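Local coordinates for protein porin (Pseudomonas aeruginosa, PDB 3T24) that forms a beta-barrel channel in the bacterial outer membrane, probably for the uptake of small carboxylate-bearing solutes, as in its OprD-family relatives, at residues K159-Q162 against D167-D170; T378-T381 against Y387-N390; N25-F28 against A33-S36; F263-S266 against A271-V274. One frame throughout, in Å; residues are numbered along the deposited sequence.

In the fold
Contacts 2, 3 and 4 each lie within a beta hairpin of the barrel wall, whereas contact 1 pairs the end of strand 150-161 with the loop that follows it. Contacts 2 and 3 are neighbours, their centres about 9 Å apart: strand 386-399 lies beside strand 14-30, closing the barrel. E389 OE1 and R26 NH2 form a salt bridge of 2.7 Å there, and the Y387 and F28 rings meet. R380 of contact 2 binds a sulfate, probably from the crystallisation liquor, and a sulfate also lies near S34 of contact 3. The centre of contact 4 is about 24 Å from that of contact 2 and about 37 Å from that of contact 1, across the chain's centre.

Contact 1 (K159-Q162 against D167-D170); sequences KVNQ and DNED
K159 reaches along the returning segment D167-D170 with its whole side chain. CB packs against N168 CB at 3.8 Å. Bent at chi2, chi3 and chi4, the chain passes CD beside the E169 carbonyl and brings its end to D170. K159 CE lies 2.9 Å from D170 OD1 and NZ 3.6 Å from it, so the salt bridge is long and the ammonium is not the atom nearest the oxygen. V160 supplies the backbone pairing. Its N donates to E169 O at 2.9 Å, an almost straight bond (165°) in the carbonyl plane, and its O accepts from E169 N, also at 2.9 Å, with the donor tilted out of that plane. These two bonds define a single antiparallel hydrogen-bonded bridge; the V160 and E169 side chains lie side by side, pointing the same way, with CG1 4.0 Å from E169 CG. At N161, CG stands anti to the backbone N (chi1 -177°), which carries ND2 past the D167 backbone, 3.6 Å from D167 C. Its amide plane is turned 82° from that of N168, whose OD1 meets N161 CB at 3.1 Å. Q162 adds little, since its amide is bonded to Q135 and N289 O. Strand 136-138 pairs with the segment through backbone bonds between K159 and Q138 and between N161 and T136, while the loop leading toward strand 192-200 turns back along it.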
loop_
_atom_site.group_PDB
_atom_site.type_symbol
_atom_site.label_atom_id
_atom_site.label_comp_id
_atom_site.label_asym_id
_atom_site.label_seq_id
_atom_site.Cartn_x
_atom_site.Cartn_y
_atom_site.Cartn_z
ATOM N N LYS A 159 -17.429 2.589 -1.906
ATOM C CA LYS A 159 -17.079 3.949 -1.522
ATOM C C LYS A 159 -15.691 3.933 -0.935
ATOM O O LYS A 159 -15.262 2.931 -0.347
ATOM C CB LYS A 159 -18.035 4.451 -0.438
ATOM C CG LYS A 159 -19.427 4.770 -0.904
ATOM C CD LYS A 159 -19.407 6.141 -1.494
ATOM C CE LYS A 159 -20.155 6.184 -2.792
ATOM N NZ LYS A 159 -21.604 6.136 -2.541
ATOM N N VAL A 160 -14.995 5.051 -1.081
ATOM C CA VAL A 160 -13.667 5.183 -0.541
ATOM C C VAL A 160 -13.629 6.427 0.321
ATOM O O VAL A 160 -14.328 7.421 0.048
ATOM C CB VAL A 160 -12.600 5.255 -1.654
ATOM C CG1 VAL A 160 -12.900 6.400 -2.600
ATOM C CG2 VAL A 160 -11.208 5.374 -1.048
ATOM N N ASN A 161 -12.863 6.349 1.399
ATOM C CA ASN A 161 -12.663 7.491 2.272
ATOM C C ASN A 161 -11.187 7.730 2.245
ATOM O O ASN A 161 -10.413 6.981 2.866
ATOM C CB ASN A 161 -13.153 7.233 3.704
ATOM C CG ASN A 161 -13.017 8.473 4.608
ATOM O OD1 ASN A 161 -11.979 9.145 4.609
ATOM N ND2 ASN A 161 -14.076 8.786 5.364
ATOM N N GLN A 162 -10.800 8.746 1.483
ATOM C CA GLN A 162 -9.398 9.023 1.259
ATOM C C GLN A 162 -8.755 9.492 2.558
ATOM O O GLN A 162 -9.428 9.965 3.471
ATOM C CB GLN A 162 -9.231 10.074 0.163
ATOM C CG GLN A 162 -9.912 9.726 -1.156
ATOM C CD GLN A 162 -9.247 8.558 -1.886
ATOM O OE1 GLN A 162 -8.425 7.846 -1.316
ATOM N NE2 GLN A 162 -9.606 8.364 -3.160
ATOM N N ASP A 167 -15.396 12.140 4.418
ATOM C CA ASP A 167 -16.491 11.222 4.126
ATOM C C ASP A 167 -16.263 10.339 2.903
ATOM O O ASP A 167 -15.217 10.372 2.260
ATOM C CB ASP A 167 -17.825 11.960 3.990
ATOM C CG ASP A 167 -17.713 13.428 4.336
ATOM O OD1 ASP A 167 -16.634 14.018 4.100
ATOM O OD2 ASP A 167 -18.710 13.994 4.836
ATOM N N ASN A 168 -17.279 9.550 2.597
ATOM C CA ASN A 168 -17.165 8.509 1.607
ATOM C C ASN A 168 -17.565 8.997 0.225
ATOM O O ASN A 168 -18.531 9.737 0.071
ATOM C CB ASN A 168 -17.994 7.307 2.064
ATOM C CG ASN A 168 -17.373 6.616 3.275
ATOM O OD1 ASN A 168 -16.153 6.391 3.315
ATOM N ND2 ASN A 168 -18.204 6.288 4.274
ATOM N N GLU A 169 -16.821 8.586 -0.779
ATOM C CA GLU A 169 -17.095 9.063 -2.121
ATOM C C GLU A 169 -16.860 7.958 -3.170
ATOM O O GLU A 169 -16.187 6.954 -2.899
ATOM C CB GLU A 169 -16.242 10.312 -2.417
ATOM C CG GLU A 169 -14.746 9.997 -2.645
ATOM C CD GLU A 169 -13.867 11.245 -2.853
ATOM O OE1 GLU A 169 -12.997 11.211 -3.744
ATOM O OE2 GLU A 169 -14.028 12.248 -2.123
ATOM N N ASP A 170 -17.429 8.142 -4.358
ATOM C CA ASP A 170 -17.207 7.193 -5.453
ATOM C C ASP A 170 -15.720 7.107 -5.800
ATOM O O ASP A 170 -14.983 8.081 -5.668
ATOM C CB ASP A 170 -18.018 7.562 -6.704
ATOM C CG ASP A 170 -19.511 7.319 -6.537
ATOM O OD1 ASP A 170 -19.918 6.493 -5.693
ATOM O OD2 ASP A 170 -20.293 7.961 -7.264
#

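Contact 2 (T378-T381 against Y387-N390); sequences TMRT and YDEN. With SO4 (sulfate ion), chain D.
R380 and D388 form the polar core of this contact, with one carboxylate oxygen taking two donors. NH1 and NH2 of R380 each lie 3.0 Å from D388 OD2, an end-on grip by two nitrogens on a single atom. D388 OD2 receives NH2 on its syn lone pair, while NH1 arrives on the syn side but 33° out of the carboxylate plane; guanidinium and carboxylate are nearly coplanar. NH1 also donates to M379 O at 3.0 Å, standing above that carbonyl plane. On another edge, R380 NE donates to O4 of a sulfate, probably from the crystallisation liquor, at 3.2 Å, with a weak second bond from NH2, so all three nitrogens have acceptors. The bend at chi2 (-75°) folds the arginine back over its own strand. The T378 CG2 methyl covers one guanidinium face, offset toward its rim, and lies 3.1 Å from D388 OD2. Backbone pairing is lopsided: M379 N donates to Y387 O at 3.1 Å, while the return bond from Y387 N is weak. The non-hydrogen-bonded pair T378 with D388 and directions 167° apart show antiparallel pairing; the short connection between strands 371-381 and 386-399 makes it a beta hairpin, the repeating element of a porin barrel wall.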
loop_
_atom_site.group_PDB
_atom_site.type_symbol
_atom_site.label_atom_id
_atom_site.label_comp_id
_atom_site.label_asym_id
_atom_site.label_seq_id
_atom_site.Cartn_x
_atom_site.Cartn_y
_atom_site.Cartn_z
ATOM N N THR A 378 14.694 11.502 -3.280
ATOM C CA THR A 378 15.032 12.369 -4.405
ATOM C C THR A 378 14.503 11.746 -5.688
ATOM O O THR A 378 14.750 10.566 -5.954
ATOM C CB THR A 378 16.560 12.544 -4.546
ATOM O OG1 THR A 378 17.091 12.951 -3.291
ATOM C CG2 THR A 378 16.883 13.602 -5.559
ATOM N N MET A 379 13.766 12.533 -6.467
ATOM C CA MET A 379 13.233 12.088 -7.752
ATOM C C MET A 379 13.753 13.004 -8.864
ATOM O O MET A 379 13.592 14.227 -8.790
ATOM C CB MET A 379 11.698 12.111 -7.732
ATOM C CG MET A 379 11.010 12.153 -9.136
ATOM S SD MET A 379 11.126 10.562 -9.951
ATOM C CE MET A 379 10.264 9.497 -8.807
ATOM N N ARG A 380 14.403 12.434 -9.873
ATOM C CA ARG A 380 14.832 13.248 -11.028
ATOM C C ARG A 380 14.329 12.690 -12.354
ATOM O O ARG A 380 14.269 11.470 -12.553
ATOM C CB ARG A 380 16.358 13.411 -11.078
ATOM C CG ARG A 380 16.992 14.139 -9.860
ATOM C CD ARG A 380 16.759 15.650 -9.854
ATOM N NE ARG A 380 17.374 16.298 -8.689
ATOM C CZ ARG A 380 16.776 16.445 -7.502
ATOM N NH1 ARG A 380 15.516 16.007 -7.315
ATOM N NH2 ARG A 380 17.431 17.038 -6.496
ATOM N N THR A 381 13.967 13.579 -13.269
ATOM C CA THR A 381 13.482 13.128 -14.571
ATOM C C THR A 381 14.064 13.938 -15.720
ATOM O O THR A 381 14.736 14.950 -15.512
ATOM C CB THR A 381 11.931 13.137 -14.653
ATOM O OG1 THR A 381 11.469 14.427 -15.061
ATOM C CG2 THR A 381 11.310 12.766 -13.314
ATOM N N TYR A 387 11.456 16.735 -7.702
ATOM C CA TYR A 387 11.510 17.192 -6.315
ATOM C C TYR A 387 12.165 16.251 -5.327
ATOM O O TYR A 387 12.292 15.061 -5.582
ATOM C CB TYR A 387 10.137 17.615 -5.804
ATOM C CG TYR A 387 9.058 16.574 -5.925
ATOM C CD1 TYR A 387 8.347 16.418 -7.109
ATOM C CD2 TYR A 387 8.718 15.772 -4.847
ATOM C CE1 TYR A 387 7.330 15.492 -7.217
ATOM C CE2 TYR A 387 7.695 14.828 -4.949
ATOM C CZ TYR A 387 7.004 14.706 -6.134
ATOM O OH TYR A 387 6.000 13.776 -6.252
ATOM N N ASP A 388 12.607 16.839 -4.218
ATOM C CA ASP A 388 13.033 16.130 -3.017
ATOM C C ASP A 388 11.921 16.198 -1.988
ATOM O O ASP A 388 11.093 17.110 -2.000
ATOM C CB ASP A 388 14.276 16.784 -2.405
ATOM C CG ASP A 388 15.401 16.968 -3.421
ATOM O OD1 ASP A 388 16.183 17.943 -3.288
ATOM O OD2 ASP A 388 15.496 16.135 -4.346
ATOM N N GLU A 389 11.933 15.258 -1.056
ATOM C CA GLU A 389 10.862 15.171 -0.086
ATOM C C GLU A 389 11.366 14.477 1.158
ATOM O O GLU A 389 12.086 13.488 1.070
ATOM C CB GLU A 389 9.694 14.410 -0.715
ATOM C CG GLU A 389 8.526 14.113 0.165
ATOM C CD GLU A 389 7.487 13.268 -0.574
ATOM O OE1 GLU A 389 6.758 13.835 -1.414
ATOM O OE2 GLU A 389 7.414 12.040 -0.337
ATOM N N ASN A 390 11.011 15.026 2.315
ATOM C CA ASN A 390 11.278 14.389 3.603
ATOM C C ASN A 390 9.969 14.173 4.347
ATOM O O ASN A 390 9.147 15.084 4.440
ATOM C CB ASN A 390 12.208 15.246 4.479
ATOM C CG ASN A 390 13.567 15.469 3.845
ATOM O OD1 ASN A 390 14.477 14.646 3.978
ATOM N ND2 ASN A 390 13.712 16.587 3.146
HETATM S S SO4 D . 19.777 19.525 -8.311
HETATM O O1 SO4 D . 20.546 20.106 -9.405
HETATM O O2 SO4 D . 20.195 20.073 -7.027
HETATM O O3 SO4 D . 18.379 19.885 -8.511
HETATM O O4 SO4 D . 19.994 18.077 -8.355
#

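Contact 3 (N25-F28 against A33-S36); sequences NRDF and ASQS
F28 and S36 mark the close side of this contact, where the backbones form an antiparallel hydrogen-bonded pair. F28 N donates to S36 O at 2.8 Å, and F28 O accepts from Q35 N at 2.8 Å; the second bond is the straighter, at 166° against 142°. Two residues, Q35 and S36, thus lie opposite the single residue F28, and the backbone of Q35 is turned to a nearly helical conformation: this is a classic beta bulge. S34 CA adds a CH-O contact to F28 O. A side-chain bond reinforces this part: S34 OG donates to D27 OD1 at 2.7 Å, meeting it on the syn side and somewhat out of the carboxylate plane. D27 can reach it because CG stands anti to the backbone N, and its other oxygen is held by R29 in a salt bridge. Here a sulfate also lies near S34.

Against this bonded backbone and the S34-D27 link, the side chains of S36 and Q35 are the loose part, both on the exposed surface. S36 OG comes to 3.5 Å of F28 CD2, approaching the ring obliquely, and Q35 leads its end away. The side chains of R26 and F28 also reach strand 386-399. The bulge at Q35 and S36 goes with the wide angle of 110° between the short strand axes; this is the first hairpin of the OprD-type barrel wall.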
loop_
_atom_site.group_PDB
_atom_site.type_symbol
_atom_site.label_atom_id
_atom_site.label_comp_id
_atom_site.label_asym_id
_atom_site.label_seq_id
_atom_site.Cartn_x
_atom_site.Cartn_y
_atom_site.Cartn_z
ATOM N N ASN A 25 8.082 17.775 4.126
ATOM C CA ASN A 25 8.421 18.920 3.297
ATOM C C ASN A 25 8.841 18.458 1.913
ATOM O O ASN A 25 9.366 17.364 1.733
ATOM C CB ASN A 25 9.474 19.825 3.950
ATOM C CG ASN A 25 10.809 19.146 4.115
ATOM O OD1 ASN A 25 11.163 18.245 3.357
ATOM N ND2 ASN A 25 11.565 19.572 5.116
ATOM N N ARG A 26 8.574 19.293 0.932
ATOM C CA ARG A 26 8.851 18.933 -0.448
ATOM C C ARG A 26 9.474 20.126 -1.151
ATOM O O ARG A 26 8.992 21.248 -1.036
ATOM C CB ARG A 26 7.563 18.492 -1.131
ATOM C CG ARG A 26 7.677 18.274 -2.621
ATOM C CD ARG A 26 6.330 17.836 -3.171
ATOM N NE ARG A 26 5.902 16.586 -2.554
ATOM C CZ ARG A 26 4.647 16.153 -2.527
ATOM N NH1 ARG A 26 3.682 16.881 -3.061
ATOM N NH2 ARG A 26 4.357 14.996 -1.946
ATOM N N ASP A 27 10.569 19.882 -1.853
ATOM C CA ASP A 27 11.268 20.945 -2.553
ATOM C C ASP A 27 11.314 20.659 -4.068
ATOM O O ASP A 27 12.031 19.765 -4.512
ATOM C CB ASP A 27 12.672 21.085 -1.973
ATOM C CG ASP A 27 13.462 22.198 -2.609
ATOM O OD1 ASP A 27 12.870 23.132 -3.201
ATOM O OD2 ASP A 27 14.700 22.139 -2.508
ATOM N N PHE A 28 10.539 21.400 -4.856
ATOM C CA PHE A 28 10.626 21.258 -6.321
ATOM C C PHE A 28 11.899 21.868 -6.884
ATOM O O PHE A 28 12.210 23.044 -6.659
ATOM C CB PHE A 28 9.401 21.830 -7.024
ATOM C CG PHE A 28 8.151 21.067 -6.735
ATOM C CD1 PHE A 28 7.627 20.176 -7.672
ATOM C CD2 PHE A 28 7.510 21.207 -5.505
ATOM C CE1 PHE A 28 6.466 19.450 -7.396
ATOM C CE2 PHE A 28 6.354 20.487 -5.219
ATOM C CZ PHE A 28 5.830 19.605 -6.171
ATOM N N ALA A 33 18.366 24.496 -8.584
ATOM C CA ALA A 33 17.764 25.444 -7.648
ATOM C C ALA A 33 16.322 25.098 -7.251
ATOM O O ALA A 33 15.644 24.295 -7.908
ATOM C CB ALA A 33 17.827 26.848 -8.219
ATOM N N SER A 34 15.866 25.746 -6.186
ATOM C CA SER A 34 14.539 25.536 -5.638
ATOM C C SER A 34 13.516 26.429 -6.323
ATOM O O SER A 34 13.599 27.653 -6.258
ATOM C CB SER A 34 14.527 25.818 -4.134
ATOM O OG SER A 34 13.199 25.750 -3.651
ATOM N N GLN A 35 12.545 25.808 -6.973
ATOM C CA GLN A 35 11.510 26.548 -7.674
ATOM C C GLN A 35 10.307 26.825 -6.768
ATOM O O GLN A 35 9.631 27.840 -6.910
ATOM C CB GLN A 35 11.077 25.781 -8.926
ATOM C CG GLN A 35 10.954 26.662 -10.164
ATOM C CD GLN A 35 12.239 27.431 -10.504
ATOM O OE1 GLN A 35 13.359 26.951 -10.289
ATOM N NE2 GLN A 35 12.070 28.633 -11.044
ATOM N N SER A 36 10.037 25.902 -5.848
ATOM C CA SER A 36 8.937 26.045 -4.911
ATOM C C SER A 36 9.028 24.977 -3.816
ATOM O O SER A 36 9.698 23.949 -3.985
ATOM C CB SER A 36 7.591 25.984 -5.647
ATOM O OG SER A 36 7.247 24.660 -6.016
#

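Contact 4 (F263-S266 against A271-V274); sequences FTYS and AFGV
F263 and V274, like Y265 and F272, are joined by reciprocal backbone hydrogen bonds. In the first pair F263 N donates to V274 O at 2.8 Å and V274 N to F263 O at 2.9 Å, both nearly straight. The second pair is slightly longer: F272 N and Y265 O are 3.0 Å apart in a nearly straight bond, whereas the return bond from Y265 N bends to 146°. CH-O contacts fill the gaps in this ladder, the shortest from G273 CA to F263 O at 3.2 Å.

Apolar contact is lighter. On the face carrying F263, Y265, F272 and V274, F272 CD2 approaches the Y265 ring obliquely, 4.4 Å from Y265 CD2. With CG anti to the carbonyl carbon (chi1 -48°), F272 sets its ring edge near Y265 O, and the ring also meets Y316 on the next strand. On the other face T264 CG2 touches A271 CB at 4.1 Å, and T264 OG1 lies 4.1 Å from G273 CA.

Strand axes 4.7 Å apart and directions at 165° complete the evidence for a regular antiparallel beta hairpin. Its aromatic and aliphatic surface, alternating with small residues on the reverse side, is consistent with the lipid-facing wall of an outer-membrane barrel.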
loop_
_atom_site.group_PDB
_atom_site.type_symbol
_atom_site.label_atom_id
_atom_site.label_comp_id
_atom_site.label_asym_id
_atom_site.label_seq_id
_atom_site.Cartn_x
_atom_site.Cartn_y
_atom_site.Cartn_z
ATOM N N PHE A 263 13.766 -9.984 -6.039
ATOM C CA PHE A 263 14.537 -11.068 -5.470
ATOM C C PHE A 263 15.295 -10.491 -4.301
ATOM O O PHE A 263 16.010 -9.504 -4.452
ATOM C CB PHE A 263 15.475 -11.635 -6.528
ATOM C CG PHE A 263 14.751 -12.205 -7.711
ATOM C CD1 PHE A 263 14.399 -13.542 -7.744
ATOM C CD2 PHE A 263 14.387 -11.395 -8.768
ATOM C CE1 PHE A 263 13.714 -14.065 -8.817
ATOM C CE2 PHE A 263 13.703 -11.910 -9.844
ATOM C CZ PHE A 263 13.364 -13.249 -9.869
ATOM N N THR A 264 15.115 -11.083 -3.126
ATOM C CA THR A 264 15.730 -10.552 -1.916
ATOM C C THR A 264 16.510 -11.637 -1.188
ATOM O O THR A 264 15.937 -12.544 -0.579
ATOM C CB THR A 264 14.686 -9.929 -0.952
ATOM O OG1 THR A 264 14.010 -8.839 -1.600
ATOM C CG2 THR A 264 15.360 -9.415 0.310
ATOM N N TYR A 265 17.830 -11.535 -1.269
ATOM C CA TYR A 265 18.715 -12.461 -0.592
ATOM C C TYR A 265 19.012 -11.929 0.800
ATOM O O TYR A 265 19.565 -10.841 0.945
ATOM C CB TYR A 265 20.007 -12.612 -1.394
ATOM C CG TYR A 265 21.072 -13.403 -0.684
ATOM C CD1 TYR A 265 20.931 -14.769 -0.493
ATOM C CD2 TYR A 265 22.221 -12.787 -0.205
ATOM C CE1 TYR A 265 21.901 -15.507 0.155
ATOM C CE2 TYR A 265 23.199 -13.516 0.448
ATOM C CZ TYR A 265 23.033 -14.878 0.625
ATOM O OH TYR A 265 23.999 -15.620 1.271
ATOM N N SER A 266 18.643 -12.690 1.825
ATOM C CA SER A 266 18.810 -12.221 3.191
ATOM C C SER A 266 19.932 -12.977 3.881
ATOM O O SER A 266 19.960 -14.209 3.857
ATOM C CB SER A 266 17.513 -12.403 3.989
ATOM O OG SER A 266 16.364 -12.065 3.226
ATOM N N ALA A 271 19.919 -7.446 4.092
ATOM C CA ALA A 271 19.111 -7.941 2.990
ATOM C C ALA A 271 19.487 -7.134 1.767
ATOM O O ALA A 271 19.565 -5.904 1.832
ATOM C CB ALA A 271 17.614 -7.796 3.298
ATOM N N PHE A 272 19.751 -7.817 0.658
ATOM C CA PHE A 272 20.076 -7.138 -0.586
ATOM C C PHE A 272 19.023 -7.532 -1.602
ATOM O O PHE A 272 18.820 -8.716 -1.865
ATOM C CB PHE A 272 21.454 -7.551 -1.097
ATOM C CG PHE A 272 22.536 -7.509 -0.055
ATOM C CD1 PHE A 272 23.438 -6.455 -0.011
ATOM C CD2 PHE A 272 22.679 -8.547 0.865
ATOM C CE1 PHE A 272 24.456 -6.427 0.943
ATOM C CE2 PHE A 272 23.693 -8.525 1.820
ATOM C CZ PHE A 272 24.579 -7.463 1.858
ATOM N N GLY A 273 18.342 -6.549 -2.173
ATOM C CA GLY A 273 17.233 -6.852 -3.047
ATOM C C GLY A 273 17.417 -6.263 -4.423
ATOM O O GLY A 273 17.972 -5.189 -4.577
ATOM N N VAL A 274 16.945 -6.989 -5.423
ATOM C CA VAL A 274 16.920 -6.504 -6.785
ATOM C C VAL A 274 15.507 -6.622 -7.346
ATOM O O VAL A 274 14.844 -7.639 -7.165
ATOM C CB VAL A 274 17.876 -7.309 -7.663
ATOM C CG1 VAL A 274 17.546 -7.089 -9.130
ATOM C CG2 VAL A 274 19.296 -6.905 -7.372
#